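Local coordinates for transcription antitermination protein NusB (Aquifex aeolicus, PDB 3R2C), which probably acts in transcription antitermination, binding the boxA sequence of ribosomal RNA operons and being required for transcription of the rRNA genes, at residues V14-R17 / W18-G22; I58-I61 / D62-E66; G71-I74 / D75-G78; D106-D109 / L110-Y114; A129-K132 / A133-S137. One frame throughout, in Å; residues are numbered along the deposited sequence.

Contact 1 (V14-R17 / W18-G22)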
# COMPACT_ATOMS: atom_id res chain seq x y z
N VAL A 14 -6.08 -0.33 0.11
CA VAL A 14 -6.60 1.03 0.10
C VAL A 14 -5.54 2.03 0.60
O VAL A 14 -5.33 3.04 -0.04
CB VAL A 14 -7.94 1.16 0.85
CG1 VAL A 14 -8.39 2.63 0.93
CG2 VAL A 14 -9.03 0.32 0.14
N LEU A 15 -4.88 1.72 1.71
CA LEU A 15 -3.85 2.59 2.25
C LEU A 15 -2.69 2.74 1.26
O LEU A 15 -2.16 3.82 1.09
CB LEU A 15 -3.33 2.05 3.59
CG LEU A 15 -4.36 2.03 4.73
CD1 LEU A 15 -3.78 1.46 6.03
CD2 LEU A 15 -4.93 3.44 4.97
N TYR A 16 -2.32 1.63 0.61
CA TYR A 16 -1.26 1.63 -0.38
C TYR A 16 -1.62 2.57 -1.54
O TYR A 16 -0.82 3.44 -1.92
CB TYR A 16 -1.01 0.18 -0.85
CG TYR A 16 -0.11 -0.02 -2.06
CD1 TYR A 16 1.28 -0.04 -1.93
CD2 TYR A 16 -0.65 -0.22 -3.32
CE1 TYR A 16 2.10 -0.25 -3.04
CE2 TYR A 16 0.15 -0.43 -4.42
CZ TYR A 16 1.53 -0.44 -4.28
OH TYR A 16 2.32 -0.63 -5.39
N ARG A 17 -2.83 2.45 -2.06
CA ARG A 17 -3.28 3.34 -3.13
C ARG A 17 -3.38 4.79 -2.71
O ARG A 17 -3.08 5.71 -3.48
CB ARG A 17 -4.65 2.90 -3.65
CG ARG A 17 -4.54 1.94 -4.78
CD ARG A 17 -5.88 1.32 -5.11
NE ARG A 17 -5.68 -0.01 -5.65
CZ ARG A 17 -6.58 -0.67 -6.37
NH1 ARG A 17 -7.74 -0.11 -6.66
NH2 ARG A 17 -6.29 -1.88 -6.81
N TRP A 18 -3.82 5.01 -1.48
CA TRP A 18 -3.98 6.36 -0.94
C TRP A 18 -2.61 7.02 -0.88
O TRP A 18 -2.44 8.18 -1.27
CB TRP A 18 -4.59 6.24 0.45
CG TRP A 18 -4.88 7.53 1.15
CD1 TRP A 18 -5.42 8.66 0.61
CD2 TRP A 18 -4.66 7.81 2.53
NE1 TRP A 18 -5.55 9.62 1.58
CE2 TRP A 18 -5.09 9.12 2.77
CE3 TRP A 18 -4.14 7.07 3.59
CZ2 TRP A 18 -5.01 9.72 4.02
CZ3 TRP A 18 -4.06 7.65 4.83
CH2 TRP A 18 -4.50 8.96 5.04
N ASP A 19 -1.62 6.26 -0.43
CA ASP A 19 -0.26 6.77 -0.28
C ASP A 19 0.27 7.18 -1.66
O ASP A 19 0.90 8.23 -1.82
CB ASP A 19 0.63 5.70 0.35
CG ASP A 19 1.84 6.28 1.08
OD1 ASP A 19 1.94 7.51 1.19
OD2 ASP A 19 2.69 5.51 1.53
N LEU A 20 -0.04 6.37 -2.66
CA LEU A 20 0.46 6.59 -4.01
C LEU A 20 -0.28 7.67 -4.79
O LEU A 20 0.31 8.37 -5.61
CB LEU A 20 0.40 5.30 -4.81
CG LEU A 20 1.51 4.32 -4.41
CD1 LEU A 20 1.18 2.93 -4.90
CD2 LEU A 20 2.82 4.82 -4.97
N ARG A 21 -1.58 7.82 -4.53
CA ARG A 21 -2.42 8.69 -5.36
C ARG A 21 -2.91 9.94 -4.64
O ARG A 21 -3.16 10.95 -5.28
CB ARG A 21 -3.61 7.91 -5.89
CG ARG A 21 -3.23 6.96 -7.01
CD ARG A 21 -4.31 5.96 -7.31
NE ARG A 21 -5.59 6.59 -7.67
CZ ARG A 21 -6.69 5.88 -7.91
NH1 ARG A 21 -6.65 4.55 -7.84
NH2 ARG A 21 -7.83 6.49 -8.20
N GLY A 22 -3.09 9.85 -3.33
CA GLY A 22 -3.52 10.99 -2.55
C GLY A 22 -4.96 11.38 -2.81
O GLY A 22 -5.35 12.53 -2.63
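Y16 and L20 meet one turn apart near the C-terminal end of helix 3-21 and form the tight part of this contact. L20 CD1 comes over one face of the Y16 ring, 3.6 Å from its centroid and displaced toward the CZ side, with Y16 CZ 3.4 Å from L20 CD1: a CH-pi contact. The ring lies there because Y16 CG stands anti to the backbone N (chi1 170°), and its OH hydrogen-bonds to an acidic side chain of a second protein chain in the complex. Putting an alanine here would probably take the ring face away from L20 CD1 and leave that acidic group without its hydroxyl mate.

The L15 and W18 pair is looser, with L15 CD2 reaching W18 CE3 at 4.0 Å and the indole partly exposed. At the far end exposed G22 turns out of the helix with positive phi, while its N still bonds to W18 O at 2.7 Å. Backbone bonds such as R21 N to R17 O, 2.8 Å, hold the turns together.

R17 NH1 and R21 NH1 lie 4.9 Å apart, yet R17 is paired with E35 and R21 with E23 and E31. The chemistry therefore implies a helix end with an apolar grip on one side and arginines whose like charges are probably offset by surrounding carboxylates.

Contact 2 (I58-I61 / D62-E66)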
# COMPACT_ATOMS: atom_id res chain seq x y z
N ILE A 58 -4.01 9.09 11.11
CA ILE A 58 -2.80 8.89 10.32
C ILE A 58 -1.57 9.65 10.86
O ILE A 58 -0.46 9.11 10.85
CB ILE A 58 -3.04 9.23 8.83
CG1 ILE A 58 -1.88 8.72 7.96
CG2 ILE A 58 -3.26 10.73 8.66
CD1 ILE A 58 -1.68 7.21 8.01
N GLU A 59 -1.75 10.88 11.35
CA GLU A 59 -0.61 11.64 11.85
C GLU A 59 -0.02 11.01 13.11
O GLU A 59 1.19 10.94 13.25
CB GLU A 59 -1.00 13.11 12.16
CG GLU A 59 -1.42 13.89 10.91
CD GLU A 59 -0.27 14.63 10.28
OE1 GLU A 59 0.52 13.99 9.55
OE2 GLU A 59 -0.16 15.86 10.51
N GLU A 60 -0.88 10.57 14.03
CA GLU A 60 -0.38 9.95 15.25
C GLU A 60 0.25 8.59 14.93
O GLU A 60 1.24 8.19 15.51
CB GLU A 60 -1.50 9.77 16.28
CG GLU A 60 -1.00 9.27 17.61
CD GLU A 60 -2.07 9.26 18.70
OE1 GLU A 60 -3.24 9.63 18.41
OE2 GLU A 60 -1.74 8.87 19.84
N ILE A 61 -0.34 7.87 13.99
CA ILE A 61 0.20 6.55 13.60
C ILE A 61 1.62 6.71 13.04
O ILE A 61 2.54 5.99 13.41
CB ILE A 61 -0.74 5.87 12.58
CG1 ILE A 61 -2.00 5.37 13.31
CG2 ILE A 61 -0.02 4.71 11.87
CD1 ILE A 61 -3.12 4.92 12.39
N ASP A 62 1.81 7.69 12.17
CA ASP A 62 3.12 7.93 11.57
C ASP A 62 4.15 8.33 12.64
O ASP A 62 5.31 7.94 12.57
CB ASP A 62 3.00 9.01 10.48
CG ASP A 62 2.38 8.47 9.17
OD1 ASP A 62 1.99 7.28 9.14
OD2 ASP A 62 2.27 9.23 8.18
N SER A 63 3.72 9.12 13.61
CA SER A 63 4.60 9.51 14.71
C SER A 63 5.00 8.31 15.57
O SER A 63 6.16 8.16 15.98
CB SER A 63 3.90 10.55 15.58
OG SER A 63 4.66 10.86 16.72
N ILE A 64 4.03 7.45 15.87
CA ILE A 64 4.32 6.25 16.66
C ILE A 64 5.33 5.37 15.94
O ILE A 64 6.27 4.86 16.54
CB ILE A 64 3.04 5.45 16.92
CG1 ILE A 64 2.18 6.19 17.95
CG2 ILE A 64 3.38 4.03 17.37
CD1 ILE A 64 0.75 5.75 17.99
N ILE A 65 5.15 5.21 14.64
CA ILE A 65 6.08 4.43 13.84
C ILE A 65 7.47 5.07 13.85
O ILE A 65 8.47 4.40 14.09
CB ILE A 65 5.55 4.28 12.39
CG1 ILE A 65 4.32 3.35 12.37
CG2 ILE A 65 6.64 3.76 11.46
CD1 ILE A 65 3.52 3.45 11.05
N GLU A 66 7.53 6.39 13.63
CA GLU A 66 8.81 7.08 13.56
C GLU A 66 9.59 7.02 14.87
O GLU A 66 10.82 6.94 14.86
CB GLU A 66 8.61 8.55 13.14
CG GLU A 66 8.52 8.71 11.63
CD GLU A 66 8.51 10.17 11.19
OE1 GLU A 66 8.28 11.05 12.05
OE2 GLU A 66 8.72 10.43 9.98
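I58 and D62 touch across one turn of helix 58-66, and the side chain of D62 can be followed outward from the backbone. Its CB rests 3.5 Å from I58 O, the same carbonyl that accepts a hydrogen bond from D62 N at 3.0 Å. D62 CG stays 3.4 Å from I58 O because it stands beside the backbone N, anti to the carbonyl carbon (chi1 -77°), and so folds back along the preceding turn. At the tip D62 OD1 passes I58 CD1 at 3.8 Å, and D62 OD2 forms a salt bridge with R86 of helix 79-94. The methyl and methylene of I58 thus lie against a carboxylate whose charge is answered from a neighbouring helix.

Elsewhere the turns meet through apolar groups. I61 CG2 and I65 CD1 approach to 3.8 Å, the two side chains crossing at a slant on the buried side, where F94 packs on I61 and L85 on I65. E60 sets its CG 3.9 Å from I64 CD1, and its extended chain carries the carboxylate on to an exposed position. The backbone beneath is regular, the N-H...O angle from I65 N to I61 O being 165°.

Buried I61 and I65 on one side and exposed E59, E60 and S63 on the other make this an amphipathic alpha-helix, packed against helices 79-94 and 117-137 in the all-helical NusB fold.

Contact 3 (G71-I74 / D75-G78). With nucleotides of chain E.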
# COMPACT_ATOMS: atom_id res chain seq x y z
N GLY A 71 15.51 7.30 14.09
CA GLY A 71 15.92 8.56 13.50
C GLY A 71 15.53 8.74 12.04
O GLY A 71 15.55 9.87 11.53
N TRP A 72 15.19 7.66 11.35
CA TRP A 72 14.77 7.76 9.96
C TRP A 72 13.40 8.45 9.86
O TRP A 72 12.57 8.37 10.78
CB TRP A 72 14.83 6.39 9.27
CG TRP A 72 16.22 5.73 9.38
CD1 TRP A 72 16.72 5.04 10.45
CD2 TRP A 72 17.27 5.71 8.39
NE1 TRP A 72 17.99 4.59 10.20
CE2 TRP A 72 18.36 4.99 8.94
CE3 TRP A 72 17.40 6.22 7.09
CZ2 TRP A 72 19.55 4.77 8.24
CZ3 TRP A 72 18.59 6.01 6.40
CH2 TRP A 72 19.65 5.29 6.98
N SER A 73 13.17 9.14 8.75
CA SER A 73 11.85 9.68 8.47
C SER A 73 11.02 8.54 7.83
O SER A 73 11.57 7.59 7.24
CB SER A 73 11.91 10.94 7.59
OG SER A 73 12.76 10.79 6.46
N ILE A 74 9.70 8.59 8.00
CA ILE A 74 8.86 7.49 7.55
C ILE A 74 8.82 7.40 6.02
O ILE A 74 8.50 6.35 5.46
CB ILE A 74 7.43 7.60 8.13
CG1 ILE A 74 6.74 6.22 8.13
CG2 ILE A 74 6.62 8.63 7.35
CD1 ILE A 74 5.37 6.21 8.80
N ASP A 75 9.17 8.48 5.33
CA ASP A 75 9.27 8.42 3.87
C ASP A 75 10.40 7.50 3.38
O ASP A 75 10.45 7.16 2.20
CB ASP A 75 9.38 9.82 3.26
CG ASP A 75 10.56 10.63 3.81
OD1 ASP A 75 11.57 10.05 4.27
OD2 ASP A 75 10.48 11.87 3.74
N ARG A 76 11.29 7.07 4.28
CA ARG A 76 12.35 6.11 3.93
C ARG A 76 11.82 4.72 3.62
O ARG A 76 12.40 3.98 2.83
CB ARG A 76 13.33 5.94 5.08
CG ARG A 76 14.22 7.11 5.32
CD ARG A 76 15.53 6.94 4.58
NE ARG A 76 16.33 8.16 4.64
CZ ARG A 76 17.46 8.34 3.99
NH1 ARG A 76 17.95 7.37 3.22
NH2 ARG A 76 18.11 9.50 4.09
N LEU A 77 10.74 4.34 4.29
CA LEU A 77 10.19 2.99 4.13
C LEU A 77 9.67 2.76 2.72
O LEU A 77 9.26 3.69 2.04
CB LEU A 77 9.06 2.78 5.13
CG LEU A 77 9.42 3.05 6.60
CD1 LEU A 77 8.37 2.42 7.52
CD2 LEU A 77 10.79 2.52 6.93
N GLY A 78 9.66 1.51 2.28
CA GLY A 78 8.97 1.16 1.05
C GLY A 78 7.50 1.49 1.22
O GLY A 78 7.01 1.60 2.36
P U E 8 17.79 -3.26 9.81
OP1 U E 8 18.72 -4.20 10.50
OP2 U E 8 18.05 -1.80 9.92
O5' U E 8 17.61 -3.67 8.29
C5' U E 8 16.96 -4.88 7.94
C4' U E 8 16.68 -4.96 6.46
O4' U E 8 15.35 -4.45 6.17
C3' U E 8 17.64 -4.17 5.56
O3' U E 8 17.93 -4.93 4.39
C2' U E 8 16.81 -2.96 5.16
O2' U E 8 17.21 -2.34 3.96
C1' U E 8 15.44 -3.61 5.04
N1 U E 8 14.31 -2.66 5.00
C2 U E 8 13.26 -3.07 4.20
O2 U E 8 13.23 -4.16 3.63
N3 U E 8 12.22 -2.19 4.11
C4 U E 8 12.13 -0.94 4.71
O4 U E 8 11.12 -0.27 4.51
C5 U E 8 13.27 -0.57 5.50
C6 U E 8 14.30 -1.41 5.60
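W72 reaches over to R76 at the start of this turn. In the conformer described, the indole offers its edge: R76 NE lies near the ring plane beside W72 CE3, while W72 CZ3 sits over one face of the guanidinium, the two planes 80° apart. Since W72 was modelled in two conformers, how close this approach really is remains doubtful.

S73 follows with two bonds. Its OG, placed between the backbone N and the carbonyl carbon (chi1 48°), donates to D75 OD1 at 2.6 Å and meets that oxygen from above the carboxylate plane. Its carbonyl O accepts from R76 N at 3.0 Å, closing a short 3-10 turn. I74 repeats the pattern, with I74 O receiving L77 N at 3.2 Å, and its CG1 lies 4.2 Å from L77 CD1.

The turn delivers G78 N to the RNA, where it donates to O4 of the U8 base of chain E at 3.2 Å. The loop runs from helix 58-66 to helix 79-94: E66 OE2 accepts from I74 N, and R82 of helix 79-94 donates to both I74 O and L77 O, so I74 is held from both helices; G78 is the N-cap of the second.

Contact 4 (D106-D109 / L110-Y114). With nucleotides of chain E.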
# COMPACT_ATOMS: atom_id res chain seq x y z
N ASP A 106 -1.05 -11.82 9.80
CA ASP A 106 -1.61 -11.32 8.54
C ASP A 106 -0.84 -10.12 7.96
O ASP A 106 -0.69 -10.00 6.74
CB ASP A 106 -3.10 -11.00 8.71
CG ASP A 106 -3.95 -12.27 8.83
OD1 ASP A 106 -3.46 -13.35 8.43
OD2 ASP A 106 -5.09 -12.18 9.32
N ILE A 107 -0.33 -9.24 8.82
CA ILE A 107 0.40 -8.05 8.34
C ILE A 107 1.69 -8.49 7.65
O ILE A 107 2.00 -8.04 6.56
CB ILE A 107 0.77 -7.06 9.47
CG1 ILE A 107 -0.47 -6.40 10.06
CG2 ILE A 107 1.73 -5.98 8.95
CD1 ILE A 107 -1.32 -5.65 9.07
N VAL A 108 2.44 -9.38 8.31
CA VAL A 108 3.70 -9.88 7.77
C VAL A 108 3.47 -10.75 6.52
O VAL A 108 4.26 -10.70 5.58
CB VAL A 108 4.51 -10.62 8.89
CG1 VAL A 108 5.77 -11.28 8.33
CG2 VAL A 108 4.87 -9.64 10.01
N ASP A 109 2.38 -11.52 6.49
CA ASP A 109 2.02 -12.26 5.28
C ASP A 109 1.85 -11.31 4.09
O ASP A 109 2.30 -11.61 2.98
CB ASP A 109 0.69 -13.03 5.43
CG ASP A 109 0.86 -14.44 5.97
OD1 ASP A 109 2.00 -14.88 6.24
OD2 ASP A 109 -0.16 -15.14 6.10
N LEU A 110 1.18 -10.18 4.32
CA LEU A 110 0.95 -9.21 3.25
C LEU A 110 2.27 -8.64 2.76
O LEU A 110 2.48 -8.45 1.56
CB LEU A 110 0.08 -8.05 3.74
CG LEU A 110 -1.41 -8.34 3.88
CD1 LEU A 110 -2.04 -7.34 4.84
CD2 LEU A 110 -2.10 -8.31 2.53
N VAL A 111 3.15 -8.33 3.71
CA VAL A 111 4.44 -7.75 3.34
C VAL A 111 5.26 -8.77 2.54
O VAL A 111 5.90 -8.44 1.53
CB VAL A 111 5.22 -7.27 4.56
CG1 VAL A 111 6.63 -6.80 4.15
CG2 VAL A 111 4.45 -6.12 5.26
N LYS A 112 5.21 -10.02 2.96
CA LYS A 112 5.94 -11.06 2.28
C LYS A 112 5.36 -11.32 0.89
O LYS A 112 6.07 -11.68 -0.04
CB LYS A 112 5.95 -12.33 3.13
CG LYS A 112 6.99 -12.23 4.25
CD LYS A 112 6.79 -13.28 5.33
CE LYS A 112 6.60 -14.67 4.77
NZ LYS A 112 6.60 -15.68 5.87
N LYS A 113 4.06 -11.11 0.75
CA LYS A 113 3.39 -11.40 -0.51
C LYS A 113 3.68 -10.34 -1.57
O LYS A 113 3.89 -10.68 -2.73
CB LYS A 113 1.89 -11.50 -0.30
CG LYS A 113 1.08 -11.68 -1.59
CD LYS A 113 -0.40 -11.68 -1.24
CE LYS A 113 -1.27 -12.24 -2.36
NZ LYS A 113 -2.72 -11.96 -2.10
N TYR A 114 3.68 -9.07 -1.18
CA TYR A 114 3.84 -8.00 -2.16
C TYR A 114 5.25 -7.42 -2.18
O TYR A 114 5.58 -6.66 -3.08
CB TYR A 114 2.81 -6.89 -1.92
CG TYR A 114 1.37 -7.35 -2.00
CD1 TYR A 114 0.86 -7.91 -3.18
CD2 TYR A 114 0.51 -7.20 -0.92
CE1 TYR A 114 -0.47 -8.33 -3.27
CE2 TYR A 114 -0.82 -7.60 -1.00
CZ TYR A 114 -1.30 -8.17 -2.17
OH TYR A 114 -2.62 -8.56 -2.23
P C E 5 6.89 -15.85 15.80
OP1 C E 5 6.78 -17.31 15.60
OP2 C E 5 7.22 -15.33 17.14
O5' C E 5 7.89 -15.24 14.72
C5' C E 5 8.96 -16.01 14.21
C4' C E 5 9.42 -15.48 12.88
O4' C E 5 8.38 -15.71 11.88
C3' C E 5 9.75 -13.98 12.83
O3' C E 5 10.95 -13.77 12.08
C2' C E 5 8.54 -13.39 12.09
O2' C E 5 8.80 -12.19 11.40
C1' C E 5 8.20 -14.53 11.13
N1 C E 5 6.82 -14.47 10.57
C2 C E 5 6.64 -14.85 9.23
O2 C E 5 7.60 -15.28 8.59
N3 C E 5 5.42 -14.77 8.65
C4 C E 5 4.39 -14.29 9.33
N4 C E 5 3.22 -14.23 8.69
C5 C E 5 4.53 -13.88 10.69
C6 C E 5 5.75 -13.97 11.25
O5' G E 1 -10.32 -20.65 12.19
C5' G E 1 -9.70 -21.22 11.04
C4' G E 1 -8.21 -20.99 11.04
O4' G E 1 -7.94 -19.57 10.87
C3' G E 1 -7.49 -21.39 12.32
O3' G E 1 -6.15 -21.69 11.98
C2' G E 1 -7.55 -20.08 13.12
O2' G E 1 -6.63 -19.98 14.18
C1' G E 1 -7.25 -19.08 12.00
N9 G E 1 -7.70 -17.71 12.25
C8 G E 1 -8.77 -17.18 12.95
N7 G E 1 -8.80 -15.86 12.86
C5 G E 1 -7.71 -15.53 12.07
C6 G E 1 -7.20 -14.28 11.62
O6 G E 1 -7.64 -13.16 11.85
N1 G E 1 -6.07 -14.41 10.82
C2 G E 1 -5.49 -15.62 10.50
N2 G E 1 -4.40 -15.61 9.73
N3 G E 1 -5.94 -16.78 10.93
C4 G E 1 -7.04 -16.66 11.69
P G E 2 -5.34 -22.90 12.67
OP1 G E 2 -5.14 -23.91 11.65
OP2 G E 2 -6.06 -23.26 13.92
O5' G E 2 -3.96 -22.21 13.02
C5' G E 2 -2.81 -22.95 13.40
C4' G E 2 -1.55 -22.17 13.13
O4' G E 2 -1.35 -22.03 11.70
C3' G E 2 -1.55 -20.72 13.63
O3' G E 2 -1.26 -20.61 15.01
C2' G E 2 -0.50 -20.06 12.74
O2' G E 2 0.81 -20.33 13.21
C1' G E 2 -0.70 -20.80 11.41
N9 G E 2 -1.53 -20.03 10.46
C8 G E 2 -2.90 -20.07 10.31
N7 G E 2 -3.32 -19.24 9.40
C5 G E 2 -2.18 -18.62 8.92
C6 G E 2 -2.02 -17.63 7.91
O6 G E 2 -2.91 -17.09 7.22
N1 G E 2 -0.68 -17.29 7.73
C2 G E 2 0.36 -17.82 8.44
N2 G E 2 1.57 -17.36 8.12
N3 G E 2 0.23 -18.74 9.39
C4 G E 2 -1.06 -19.09 9.57
O HOH W 1 3.61 -15.97 4.63
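V108, D109 and K112 share one side of helix 100-114, where the helix presents carboxylates and a lysine to RNA bases in the all-helical NusB fold. V108 CG1 lies 3.7 Å from K112 CD, and both residues border the C5 base of chain E.

In the first shell, D106 takes the Watson-Crick edge of G1 of chain E with both oxygens, OD1 receiving N2 at 2.8 Å and OD2 receiving N1. D109 does the same for G2 of chain E: its OD2 accepts from G2 N1 at 2.7 Å and its OD1 from G2 N2 at 3.1 Å. D109 OD1 also accepts a hydrogen bond from C5 N4, at 2.8 Å. K112, its chain bent at chi3 (48°), turns its NZ to C5 O2 at 2.9 Å and to C5 N3, so D109 and K112 together read the cytosine edge.

Further out, K5 forms salt bridges with D106 and D109, and R8 forms one with D106; these probably steady the carboxylates and offset their charge. On the buried side I107 and V111 pack on helices 79-94 and 117-137.

D109 OD1 and K112 NZ, 4.7 Å apart, are linked by a water that donates to OD1 at 2.5 Å and accepts a weak bond from NZ.

Contact 5 (A129-K132 / A133-S137)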
# COMPACT_ATOMS: atom_id res chain seq x y z
N ALA A 129 8.31 -3.88 18.34
CA ALA A 129 8.79 -2.84 19.25
C ALA A 129 7.67 -1.85 19.58
O ALA A 129 7.51 -1.44 20.73
CB ALA A 129 9.97 -2.11 18.63
N ILE A 130 6.90 -1.45 18.56
CA ILE A 130 5.81 -0.52 18.77
C ILE A 130 4.83 -1.14 19.76
O ILE A 130 4.37 -0.49 20.70
CB ILE A 130 5.05 -0.22 17.45
CG1 ILE A 130 5.90 0.67 16.54
CG2 ILE A 130 3.70 0.46 17.73
CD1 ILE A 130 5.38 0.74 15.10
N TYR A 131 4.51 -2.41 19.54
CA TYR A 131 3.51 -3.09 20.35
C TYR A 131 4.00 -3.26 21.80
O TYR A 131 3.22 -3.13 22.74
CB TYR A 131 3.17 -4.46 19.76
CG TYR A 131 1.96 -5.09 20.41
CD1 TYR A 131 0.74 -4.42 20.42
CD2 TYR A 131 2.03 -6.34 21.02
CE1 TYR A 131 -0.38 -4.97 21.01
CE2 TYR A 131 0.91 -6.90 21.62
CZ TYR A 131 -0.29 -6.21 21.61
OH TYR A 131 -1.40 -6.76 22.21
N LYS A 132 5.27 -3.56 22.00
CA LYS A 132 5.75 -3.79 23.36
C LYS A 132 5.78 -2.48 24.14
O LYS A 132 5.52 -2.46 25.34
CB LYS A 132 7.11 -4.47 23.37
CG LYS A 132 7.02 -5.98 23.59
CD LYS A 132 6.69 -6.71 22.30
CE LYS A 132 7.90 -7.47 21.79
NZ LYS A 132 9.11 -6.62 21.63
N ALA A 133 6.09 -1.38 23.46
CA ALA A 133 6.10 -0.08 24.09
C ALA A 133 4.67 0.34 24.46
O ALA A 133 4.45 0.93 25.51
CB ALA A 133 6.74 0.95 23.18
N TYR A 134 3.71 0.01 23.62
CA TYR A 134 2.30 0.24 23.92
C TYR A 134 1.85 -0.57 25.14
O TYR A 134 1.22 -0.03 26.06
CB TYR A 134 1.43 -0.10 22.71
CG TYR A 134 -0.05 -0.21 22.99
CD1 TYR A 134 -0.81 0.92 23.31
CD2 TYR A 134 -0.71 -1.43 22.88
CE1 TYR A 134 -2.18 0.82 23.55
CE2 TYR A 134 -2.07 -1.54 23.12
CZ TYR A 134 -2.80 -0.42 23.45
OH TYR A 134 -4.15 -0.55 23.68
N ILE A 135 2.18 -1.86 25.17
CA ILE A 135 1.71 -2.72 26.25
C ILE A 135 2.31 -2.27 27.57
O ILE A 135 1.64 -2.22 28.60
CB ILE A 135 2.08 -4.21 25.99
CG1 ILE A 135 1.24 -4.79 24.84
CG2 ILE A 135 1.89 -5.03 27.25
CD1 ILE A 135 -0.24 -4.47 24.90
N THR A 136 3.60 -1.94 27.52
CA THR A 136 4.34 -1.45 28.67
C THR A 136 3.71 -0.19 29.25
O THR A 136 3.45 -0.12 30.45
CB THR A 136 5.81 -1.16 28.26
OG1 THR A 136 6.54 -2.40 28.20
CG2 THR A 136 6.48 -0.22 29.25
N SER A 137 3.44 0.79 28.39
CA SER A 137 2.89 2.06 28.83
C SER A 137 1.43 1.95 29.32
O SER A 137 0.97 2.77 30.10
CB SER A 137 2.99 3.10 27.72
OG SER A 137 1.99 2.91 26.73
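Y131 is packed against both Y134 and I135 near the end of helix 117-137. I135 CG1 lies over one face of the Y131 ring, 4.0 Å from its centroid and 16° off the normal, a CH-pi contact, while I135 CD1 runs on to touch Y131 CZ at 3.7 Å. With Y131 CG anti to the backbone N (chi1 -169°), the end of the side chain is brought close to the following turn, where the ring meets these atoms. Y134 is met differently: Y131 CE1 comes to the edge of its ring, 4.0 Å from Y134 CD2. With a serine in place of Y131, I135 CG1 would probably lose the ring face that covers it and the Y134 edge would be left without its neighbour.

K132 contributes mainly through its backbone. Its carbonyl O is gripped twice by T136, whose N and OG1 each donate at 3.0 Å from opposite faces of the carbonyl plane, so that the threonine hydroxyl is turned back on the helix. The lysine chain itself bends repeatedly, and its NZ makes a weak bond to S128 O.

A133, the third residue, sets its CB 3.5 Å from A129 O, and its N bonds to the same oxygen at 3.1 Å; H68 touches it from a loop.

The arrangement belongs to the last helix of the all-helical NusB fold, with I130 packed on helices 58-66 and 79-94 and A129, Y131 and K132 against bound uracils, so that this helix is part of the RNA-binding surface.

How the contacts relate
All five contacts are local, four within a helix and one round a loop, and they follow in series: none nests within or crosses another. Contact 1 finishes helix 3-21; its W18 packs on I58, tying it to contact 2 on helix 58-66. Contact 3 shapes the loop that leads from there to helix 79-94, and a hydrogen bond from its I74 to E66 fastens it back onto contact 2. Contact 4 lies on helix 100-114, its centre about 20 Å from that of contact 2 and across the chain's centre. Contact 5, on the last helix, returns to contact 2 where I130 meets I64 and I65. Contacts 3, 4 and 5 all touch the bound RNA.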